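Local coordinates for endoglucanase (Uncultured bacterium, PDB 3X17), which probably hydrolyses internal beta-1,4-glucosidic bonds of cellulose, as a family 9 glycoside hydrolase with an N-terminal Ig-like domain and an (alpha/alpha)6-barrel, at residues T141-A146 against S499-P504; V157-Y162 against M236-G241; V267-T272 against D319-D324. One frame throughout, in Å; residues are numbered along the deposited sequence.

Interaction 1. Residues T141-A146 against S499-P504; sequences TGVSHA and SGVMVP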
loop_
_atom_site.group_PDB
_atom_site.type_symbol
_atom_site.label_atom_id
_atom_site.label_comp_id
_atom_site.label_asym_id
_atom_site.label_seq_id
_atom_site.Cartn_x
_atom_site.Cartn_y
_atom_site.Cartn_z
ATOM N N THR A 141 13.087 12.293 -13.164
ATOM C CA THR A 141 13.084 12.215 -11.725
ATOM C C THR A 141 14.485 12.665 -11.239
ATOM O O THR A 141 14.655 13.239 -10.151
ATOM C CB THR A 141 12.786 10.737 -11.399
ATOM O OG1 THR A 141 11.558 10.602 -10.662
ATOM C CG2 THR A 141 13.873 10.105 -10.780
ATOM N N GLY A 142 15.465 12.492 -12.121
ATOM C CA GLY A 142 16.869 12.633 -11.761
ATOM C C GLY A 142 17.465 11.428 -11.051
ATOM O O GLY A 142 18.629 11.436 -10.724
ATOM N N VAL A 143 16.662 10.414 -10.748
ATOM C CA VAL A 143 17.168 9.297 -9.957
ATOM C C VAL A 143 18.128 8.447 -10.811
ATOM O O VAL A 143 17.835 8.137 -11.986
ATOM C CB VAL A 143 15.979 8.435 -9.403
ATOM C CG1 VAL A 143 16.450 7.077 -8.879
ATOM C CG2 VAL A 143 15.217 9.205 -8.326
ATOM N N SER A 144 19.300 8.145 -10.256
ATOM C CA SER A 144 20.280 7.332 -10.967
ATOM C C SER A 144 21.166 6.516 -10.049
ATOM O O SER A 144 21.601 6.976 -8.988
ATOM C CB SER A 144 21.143 8.182 -11.910
ATOM O OG SER A 144 22.050 8.978 -11.173
ATOM N N HIS A 145 21.459 5.305 -10.487
ATOM C CA HIS A 145 22.488 4.509 -9.866
ATOM C C HIS A 145 22.906 3.468 -10.876
ATOM O O HIS A 145 22.120 3.103 -11.747
ATOM C CB HIS A 145 21.965 3.851 -8.573
ATOM C CG HIS A 145 20.931 2.779 -8.791
ATOM N ND1 HIS A 145 19.618 2.910 -8.375
ATOM C CD2 HIS A 145 21.044 1.522 -9.279
ATOM C CE1 HIS A 145 18.959 1.792 -8.644
ATOM N NE2 HIS A 145 19.800 0.941 -9.213
ATOM N N ALA A 146 24.150 3.008 -10.779
ATOM C CA ALA A 146 24.651 1.976 -11.682
ATOM C C ALA A 146 24.091 0.623 -11.261
ATOM O O ALA A 146 23.377 0.516 -10.260
ATOM C CB ALA A 146 26.205 1.932 -11.653
ATOM N N SER A 499 22.057 9.928 -2.236
ATOM C CA SER A 499 22.131 10.617 -3.515
ATOM C C SER A 499 21.752 12.077 -3.385
ATOM O O SER A 499 22.072 12.878 -4.263
ATOM C CB SER A 499 21.214 9.956 -4.539
ATOM O OG SER A 499 19.860 10.294 -4.285
ATOM N N GLY A 500 21.019 12.409 -2.318
ATOM C CA GLY A 500 20.356 13.711 -2.208
ATOM C C GLY A 500 19.319 13.975 -3.300
ATOM O O GLY A 500 18.880 15.118 -3.486
ATOM N N VAL A 501 18.898 12.920 -3.998
ATOM C CA VAL A 501 17.817 13.022 -4.987
ATOM C C VAL A 501 16.537 12.319 -4.494
ATOM O O VAL A 501 16.558 11.110 -4.221
ATOM C CB VAL A 501 18.239 12.387 -6.320
ATOM C CG1 VAL A 501 17.146 12.607 -7.374
ATOM C CG2 VAL A 501 19.601 12.989 -6.806
ATOM N N MET A 502 15.438 13.065 -4.361
ATOM C CA MET A 502 14.160 12.472 -3.922
ATOM C C MET A 502 13.659 11.424 -4.907
ATOM O O MET A 502 13.613 11.658 -6.137
ATOM C CB MET A 502 13.072 13.535 -3.742
ATOM C CG MET A 502 11.801 13.000 -3.046
ATOM S SD MET A 502 12.044 12.034 -1.523
ATOM C CE MET A 502 12.695 13.275 -0.404
ATOM N N VAL A 503 13.271 10.271 -4.371
ATOM C CA VAL A 503 12.408 9.359 -5.098
ATOM C C VAL A 503 10.936 9.678 -4.802
ATOM O O VAL A 503 10.453 9.477 -3.678
ATOM C CB VAL A 503 12.695 7.899 -4.754
ATOM C CG1 VAL A 503 11.680 6.988 -5.470
ATOM C CG2 VAL A 503 14.154 7.523 -5.140
ATOM N N PRO A 504 10.215 10.181 -5.818
ATOM C CA PRO A 504 8.839 10.609 -5.598
ATOM C C PRO A 504 7.851 9.428 -5.609
ATOM O O PRO A 504 8.126 8.390 -6.228
ATOM C CB PRO A 504 8.584 11.574 -6.772
ATOM C CG PRO A 504 9.479 11.069 -7.881
ATOM C CD PRO A 504 10.648 10.351 -7.218
HETATM O O HOH W 1 13.809 13.640 -7.809
#
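Val143 meets the 499-504 loop through a single methyl group, CG2, which sits among three neighbours. Val143 CG2 lies 3.8 Å from Val503 CG2, the two side chains crossing at about a right angle, and slightly farther from Val501 CG1. Its third neighbour is backbone, Met502 O at 3.7 Å. Val501 CG1, set anti to the backbone N (chi1 -175°), rests 3.8 Å from both Thr141 O and Gly142 O. Gly142, at positive phi (79°), has no side chain to come between its backbone and that methyl. Thr141 OG1 touches Pro504 CG at 3.5 Å. Beside this patch a water donates to Thr141 O and to Met502 O, the latter at 2.6 Å.

Within the family 9 catalytic module, the contact joins the loop before strand 144-145 to the chain leaving helix 494-499. Leu495 of that helix touches Val143; Val496 and Leu129 of helix 115-130 touch Val503. An ST turn shapes the helix exit: Val501 N donates to Ser499 OG at 2.8 Å. Strand 144-145 pairs with strand 136-137, and His145 bonds weakly to the zinc ligand Asp148. With no direct hydrogen bond between the segments, the fit depends on methyl packing, the Pro504 ring and one shared water.

Interaction 2. Residues V157-Y162 against M236-G241; sequences VDDPFY and MQRPDG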
loop_
_atom_site.group_PDB
_atom_site.type_symbol
_atom_site.label_atom_id
_atom_site.label_comp_id
_atom_site.label_asym_id
_atom_site.label_seq_id
_atom_site.Cartn_x
_atom_site.Cartn_y
_atom_site.Cartn_z
ATOM N N VAL A 157 21.374 -21.994 3.488
ATOM C CA VAL A 157 21.407 -23.330 4.097
ATOM C C VAL A 157 21.230 -24.472 3.103
ATOM O O VAL A 157 20.555 -24.314 2.086
ATOM C CB VAL A 157 20.414 -23.489 5.300
ATOM C CG1 VAL A 157 20.440 -22.251 6.214
ATOM C CG2 VAL A 157 19.013 -23.841 4.830
ATOM N N ASP A 158 21.847 -25.623 3.393
ATOM C CA ASP A 158 21.701 -26.807 2.538
ATOM C C ASP A 158 20.226 -27.130 2.349
ATOM O O ASP A 158 19.441 -27.089 3.291
ATOM C CB ASP A 158 22.358 -28.047 3.162
ATOM C CG ASP A 158 23.882 -27.959 3.224
ATOM O OD1 ASP A 158 24.497 -27.040 2.626
ATOM O OD2 ASP A 158 24.456 -28.789 3.951
ATOM N N ASP A 159 19.866 -27.546 1.149
ATOM C CA ASP A 159 18.564 -28.121 0.964
ATOM C C ASP A 159 18.760 -29.181 -0.091
ATOM O O ASP A 159 19.868 -29.374 -0.565
ATOM C CB ASP A 159 17.495 -27.053 0.595
ATOM C CG ASP A 159 17.742 -26.368 -0.766
ATOM O OD1 ASP A 159 18.136 -27.050 -1.744
ATOM O OD2 ASP A 159 17.453 -25.151 -0.873
ATOM N N PRO A 160 17.694 -29.870 -0.460
ATOM C CA PRO A 160 17.772 -30.960 -1.404
ATOM C C PRO A 160 18.397 -30.592 -2.760
ATOM O O PRO A 160 18.789 -31.492 -3.508
ATOM C CB PRO A 160 16.306 -31.322 -1.602
ATOM C CG PRO A 160 15.708 -31.023 -0.276
ATOM C CD PRO A 160 16.343 -29.723 0.097
ATOM N N PHE A 161 18.345 -29.320 -3.153
ATOM C CA PHE A 161 18.785 -28.981 -4.508
ATOM C C PHE A 161 20.192 -28.407 -4.491
ATOM O O PHE A 161 20.959 -28.629 -5.414
ATOM C CB PHE A 161 17.791 -28.025 -5.200
ATOM C CG PHE A 161 16.484 -28.662 -5.499
ATOM C CD1 PHE A 161 16.296 -29.338 -6.696
ATOM C CD2 PHE A 161 15.536 -28.811 -4.491
ATOM C CE1 PHE A 161 15.135 -30.042 -6.939
ATOM C CE2 PHE A 161 14.352 -29.505 -4.723
ATOM C CZ PHE A 161 14.135 -30.092 -5.966
ATOM N N TYR A 162 20.504 -27.651 -3.441
ATOM C CA TYR A 162 21.685 -26.816 -3.405
ATOM C C TYR A 162 22.372 -26.932 -2.046
ATOM O O TYR A 162 21.716 -26.831 -0.989
ATOM C CB TYR A 162 21.308 -25.351 -3.617
ATOM C CG TYR A 162 20.485 -25.085 -4.853
ATOM C CD1 TYR A 162 21.033 -25.241 -6.135
ATOM C CD2 TYR A 162 19.213 -24.528 -4.740
ATOM C CE1 TYR A 162 20.267 -24.972 -7.272
ATOM C CE2 TYR A 162 18.446 -24.249 -5.862
ATOM C CZ TYR A 162 18.953 -24.505 -7.122
ATOM O OH TYR A 162 18.179 -24.174 -8.219
ATOM N N MET A 236 13.158 -17.143 -7.308
ATOM C CA MET A 236 13.127 -17.545 -5.894
ATOM C C MET A 236 12.433 -18.901 -5.678
ATOM O O MET A 236 12.185 -19.323 -4.536
ATOM C CB MET A 236 12.444 -16.476 -5.047
ATOM C CG MET A 236 13.251 -15.181 -4.869
ATOM S SD MET A 236 14.840 -15.451 -4.007
ATOM C CE MET A 236 14.343 -15.309 -2.258
ATOM N N GLN A 237 12.096 -19.564 -6.774
ATOM C CA GLN A 237 11.419 -20.831 -6.689
ATOM C C GLN A 237 12.348 -22.009 -6.974
ATOM O O GLN A 237 13.026 -22.076 -7.988
ATOM C CB GLN A 237 10.159 -20.897 -7.578
ATOM C CG GLN A 237 9.232 -22.078 -7.214
ATOM C CD GLN A 237 8.039 -22.247 -8.175
ATOM O OE1 GLN A 237 8.122 -21.889 -9.359
ATOM N NE2 GLN A 237 6.931 -22.813 -7.667
ATOM N N ARG A 238 12.214 -23.015 -6.136
ATOM C CA ARG A 238 13.051 -24.189 -6.171
ATOM C C ARG A 238 12.290 -25.208 -7.023
ATOM O O ARG A 238 11.058 -25.146 -7.089
ATOM C CB ARG A 238 13.149 -24.640 -4.720
ATOM C CG ARG A 238 14.205 -25.593 -4.386
ATOM C CD ARG A 238 13.629 -26.486 -3.316
ATOM N NE ARG A 238 14.033 -26.045 -2.014
ATOM C CZ ARG A 238 13.638 -26.607 -0.877
ATOM N NH1 ARG A 238 12.649 -27.500 -0.853
ATOM N NH2 ARG A 238 14.213 -26.219 0.239
ATOM N N PRO A 239 13.001 -26.142 -7.687
ATOM C CA PRO A 239 12.285 -26.929 -8.682
ATOM C C PRO A 239 11.157 -27.782 -8.111
ATOM O O PRO A 239 10.270 -28.206 -8.856
ATOM C CB PRO A 239 13.385 -27.834 -9.270
ATOM C CG PRO A 239 14.628 -27.025 -9.117
ATOM C CD PRO A 239 14.461 -26.349 -7.773
ATOM N N ASP A 240 11.162 -28.036 -6.806
ATOM C CA ASP A 240 10.047 -28.787 -6.248
ATOM C C ASP A 240 8.823 -27.870 -6.037
ATOM O O ASP A 240 7.734 -28.352 -5.741
ATOM C CB ASP A 240 10.446 -29.575 -4.982
ATOM C CG ASP A 240 10.904 -28.672 -3.836
ATOM O OD1 ASP A 240 11.100 -27.462 -4.056
ATOM O OD2 ASP A 240 11.158 -29.201 -2.738
ATOM N N GLY A 241 9.000 -26.559 -6.263
ATOM C CA GLY A 241 7.879 -25.606 -6.163
ATOM C C GLY A 241 7.919 -24.762 -4.922
ATOM O O GLY A 241 7.255 -23.725 -4.852
HETATM O O HOH W 2 15.858 -23.019 -8.146
#
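Phe161 lays one ring face against Pro239 while its CD2 and CE2 atoms meet the aliphatic stem of Arg238. Pro239 CD stands 3.8 Å from the centroid of the Phe161 ring, 16° off the normal, a CH-pi contact; Pro239 CB adds an apolar touch to Phe161 CE1 at 3.7 Å. The Phe161 side chain crosses that of Arg238 obliquely, with Phe161 CD2 3.5 Å from Arg238 CG. Arg238 CG is anti to the backbone N (chi1 -164°); bends at chi2 and chi3 then set CD beside the ring and NE on the side of Asp159.

Two tight turns of the family 9 catalytic module bring these groups together at the protein surface. Pro239 and Asp240 occupy the corner of a type I beta turn, Arg238 to Gly241, linking helix 221-235 to strand 243-249. Across the contact, Asp159 OD1 closes an Asx turn by accepting from Phe161 N at 2.7 Å, and Tyr162 N grips it again from above the carboxylate plane.

Arg238 joins Asp240 and Asp159 in a salt-bridge network. Asp240 OD2 accepts from Arg238 NH1 through its syn lone pair at 2.9 Å, close to the guanidinium plane. Asp159 reaches in tip to tip, a salt bridge without a hydrogen bond: Asp159 OD2 is 3.6 Å from Arg238 NH2, with the planes 64° apart, and also bonds to Tyr244 OH. Arg238 NE, buried here, has no hydrogen-bond partner in the model. A water spans Tyr162 OH and Gln237 O, 2.6 Å from the hydroxyl.

Interaction 3. Residues V267-T272 against D319-D324; sequences VYRITT and DYPAED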
loop_
_atom_site.group_PDB
_atom_site.type_symbol
_atom_site.label_atom_id
_atom_site.label_comp_id
_atom_site.label_asym_id
_atom_site.label_seq_id
_atom_site.Cartn_x
_atom_site.Cartn_y
_atom_site.Cartn_z
ATOM N N VAL A 267 20.382 -16.153 -0.061
ATOM C CA VAL A 267 19.007 -16.556 -0.301
ATOM C C VAL A 267 18.604 -17.405 0.888
ATOM O O VAL A 267 19.221 -18.429 1.162
ATOM C CB VAL A 267 18.923 -17.391 -1.593
ATOM C CG1 VAL A 267 17.522 -17.968 -1.798
ATOM C CG2 VAL A 267 19.375 -16.537 -2.770
ATOM N N TYR A 268 17.668 -16.889 1.671
ATOM C CA TYR A 268 17.266 -17.527 2.921
ATOM C C TYR A 268 16.271 -18.658 2.660
ATOM O O TYR A 268 15.746 -18.784 1.551
ATOM C CB TYR A 268 16.693 -16.472 3.860
ATOM C CG TYR A 268 17.756 -15.533 4.411
ATOM C CD1 TYR A 268 18.345 -14.574 3.598
ATOM C CD2 TYR A 268 18.296 -15.735 5.679
ATOM C CE1 TYR A 268 19.329 -13.752 4.068
ATOM C CE2 TYR A 268 19.292 -14.909 6.162
ATOM C CZ TYR A 268 19.797 -13.924 5.351
ATOM O OH TYR A 268 20.814 -13.129 5.793
ATOM N N ARG A 269 15.998 -19.455 3.689
ATOM C CA ARG A 269 15.380 -20.756 3.519
ATOM C C ARG A 269 13.911 -20.620 3.121
ATOM O O ARG A 269 13.280 -19.598 3.395
ATOM C CB ARG A 269 15.465 -21.531 4.830
ATOM C CG ARG A 269 14.534 -20.959 5.914
ATOM C CD ARG A 269 14.697 -21.676 7.231
ATOM N NE ARG A 269 16.062 -21.580 7.718
ATOM C CZ ARG A 269 16.635 -22.479 8.511
ATOM N NH1 ARG A 269 15.941 -23.528 8.959
ATOM N NH2 ARG A 269 17.897 -22.306 8.887
ATOM N N ILE A 270 13.376 -21.654 2.474
ATOM C CA ILE A 270 11.989 -21.627 2.043
ATOM C C ILE A 270 11.016 -21.532 3.225
ATOM O O ILE A 270 11.322 -21.941 4.352
ATOM C CB ILE A 270 11.613 -22.833 1.188
ATOM C CG1 ILE A 270 11.762 -24.133 1.984
ATOM C CG2 ILE A 270 12.453 -22.877 -0.096
ATOM C CD1 ILE A 270 10.439 -24.822 2.366
ATOM N N THR A 271 9.778 -21.181 2.880
ATOM C CA THR A 271 8.691 -21.068 3.817
ATOM C C THR A 271 7.436 -21.466 3.029
ATOM O O THR A 271 7.365 -21.233 1.814
ATOM C CB THR A 271 8.617 -19.602 4.223
ATOM O OG1 THR A 271 9.176 -19.407 5.531
ATOM C CG2 THR A 271 7.271 -19.057 4.084
ATOM N N THR A 272 6.490 -22.138 3.686
ATOM C CA THR A 272 5.221 -22.484 3.047
ATOM C C THR A 272 4.304 -21.282 2.823
ATOM O O THR A 272 3.641 -21.234 1.804
ATOM C CB THR A 272 4.457 -23.587 3.816
ATOM O OG1 THR A 272 4.406 -23.243 5.208
ATOM C CG2 THR A 272 5.179 -24.918 3.662
ATOM N N ASP A 319 9.893 -21.420 9.702
ATOM C CA ASP A 319 11.036 -21.178 10.592
ATOM C C ASP A 319 11.732 -19.882 10.256
ATOM O O ASP A 319 12.188 -19.685 9.116
ATOM C CB ASP A 319 12.048 -22.319 10.470
ATOM C CG ASP A 319 11.451 -23.652 10.825
ATOM O OD1 ASP A 319 10.724 -23.725 11.845
ATOM O OD2 ASP A 319 11.740 -24.627 10.106
ATOM N N TYR A 320 11.917 -19.057 11.268
ATOM C CA TYR A 320 12.522 -17.750 11.101
ATOM C C TYR A 320 13.656 -17.559 12.118
ATOM O O TYR A 320 13.527 -16.784 13.060
ATOM C CB TYR A 320 11.468 -16.634 11.236
ATOM C CG TYR A 320 10.290 -16.765 10.265
ATOM C CD1 TYR A 320 10.408 -16.379 8.938
ATOM C CD2 TYR A 320 9.075 -17.291 10.685
ATOM C CE1 TYR A 320 9.333 -16.503 8.053
ATOM C CE2 TYR A 320 8.013 -17.459 9.808
ATOM C CZ TYR A 320 8.125 -17.012 8.511
ATOM O OH TYR A 320 7.058 -17.161 7.651
ATOM N N PRO A 321 14.792 -18.242 11.903
ATOM C CA PRO A 321 15.842 -18.173 12.919
ATOM C C PRO A 321 16.241 -16.721 13.161
ATOM O O PRO A 321 16.412 -15.951 12.211
ATOM C CB PRO A 321 17.017 -18.933 12.287
ATOM C CG PRO A 321 16.492 -19.595 11.070
ATOM C CD PRO A 321 15.239 -18.883 10.656
ATOM N N ALA A 322 16.388 -16.350 14.423
ATOM C CA ALA A 322 16.698 -14.972 14.777
ATOM C C ALA A 322 17.955 -14.464 14.069
ATOM O O ALA A 322 18.086 -13.267 13.781
ATOM C CB ALA A 322 16.835 -14.824 16.335
ATOM N N GLU A 323 18.874 -15.366 13.770
ATOM C CA GLU A 323 20.111 -14.955 13.105
ATOM C C GLU A 323 19.956 -14.611 11.617
ATOM O O GLU A 323 20.801 -13.934 11.043
ATOM C CB GLU A 323 21.237 -15.972 13.322
ATOM C CG GLU A 323 21.030 -17.298 12.617
ATOM C CD GLU A 323 20.302 -18.327 13.486
ATOM O OE1 GLU A 323 19.857 -17.974 14.604
ATOM O OE2 GLU A 323 20.147 -19.483 13.025
ATOM N N ASP A 324 18.880 -15.078 10.993
ATOM C CA ASP A 324 18.566 -14.682 9.629
ATOM C C ASP A 324 18.163 -13.195 9.532
ATOM O O ASP A 324 18.010 -12.655 8.432
ATOM C CB ASP A 324 17.432 -15.552 9.085
ATOM C CG ASP A 324 17.878 -16.965 8.786
ATOM O OD1 ASP A 324 19.060 -17.289 9.050
ATOM O OD2 ASP A 324 17.040 -17.748 8.270
HETATM O O HOH W 3 19.931 -10.656 6.736
HETATM O O HOH W 4 21.634 -13.339 8.170
HETATM O O HOH W 5 12.666 -18.133 6.383
HETATM O O HOH W 6 19.150 -20.186 8.774
HETATM O O HOH W 7 13.034 -24.706 7.994
HETATM O O HOH W 8 11.305 -21.813 7.246
#
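Tyr268 and Asp324 form the close-packed end of a contact between strand 265-271, part of a mixed four-stranded sheet in the catalytic module, and the loop that enters the 3-10 turn at 322-324. Their side chains slide past each other in opposite directions. The carboxylate meets the edge of the phenol ring, Tyr268 CD2 lying 3.4 Å from Asp324 CG, with the two planes 71° apart. At the hydroxyl tip of the ring, two waters link Tyr268 OH to Glu323 O and Asp324 O, the latter also bonded to Lys246 NZ. Asp324 is presented by its own turn, in which Asp324 N donates to Pro321 O at 2.9 Å. Next along the strand, Arg269 lays a guanidinium face over Pro321, with Pro321 CG 3.8 Å from Arg269 NH2. Arg269 CG lies between the backbone N and the carbonyl carbon (chi1 71°), and a bend at chi3 turns NE to a place near both Pro321 CG and Asp324 OD2.

The charged groups meet less closely. The salt bridge from Arg269 NE to Asp324 OD2 is long, at 4.0 Å, and the two side chains cross at about a right angle. A water also bridges the pair, accepting from Arg269 NH2 and donating to Asp324 OD1. Towards Asp319 the contact is largely hydrated, one water connecting Arg269 NH1 with Asp319 OD2.

At the far end Tyr320 crosses Thr271 at about a right angle, Tyr320 OH lying 3.7 Å from Thr271 OG1, but this hydroxyl bonds to the backbone O of the calcium ligand Asp333. Thr271 OG1 is buried with no polar partner in the model. Between the backbones, a water donates to Ile270 O and accepts from Asp319 N, 2.9 Å from each.

All three contacts belong to the family 9 catalytic module. Interaction 1 closes a long chain loop within which interactions 2 and 3 follow in series. In space it stands apart, its centre 36 Å from that of interaction 2 and 32 Å from that of interaction 3. The latter two are neighbours, with centres 13 Å apart, and they touch: Arg238 NH2 packs 3.7 Å from Ile270 CG1. The mixed sheet links them, since strands 154-155 and 243-249 adjoin the segments of interaction 2 and strand 265-271 carries interaction 3. The contacts tie together loops and strands that connect helices of the (alpha/alpha)6 barrel, in two regions whose nearest atoms are about 18 to 19 Å apart.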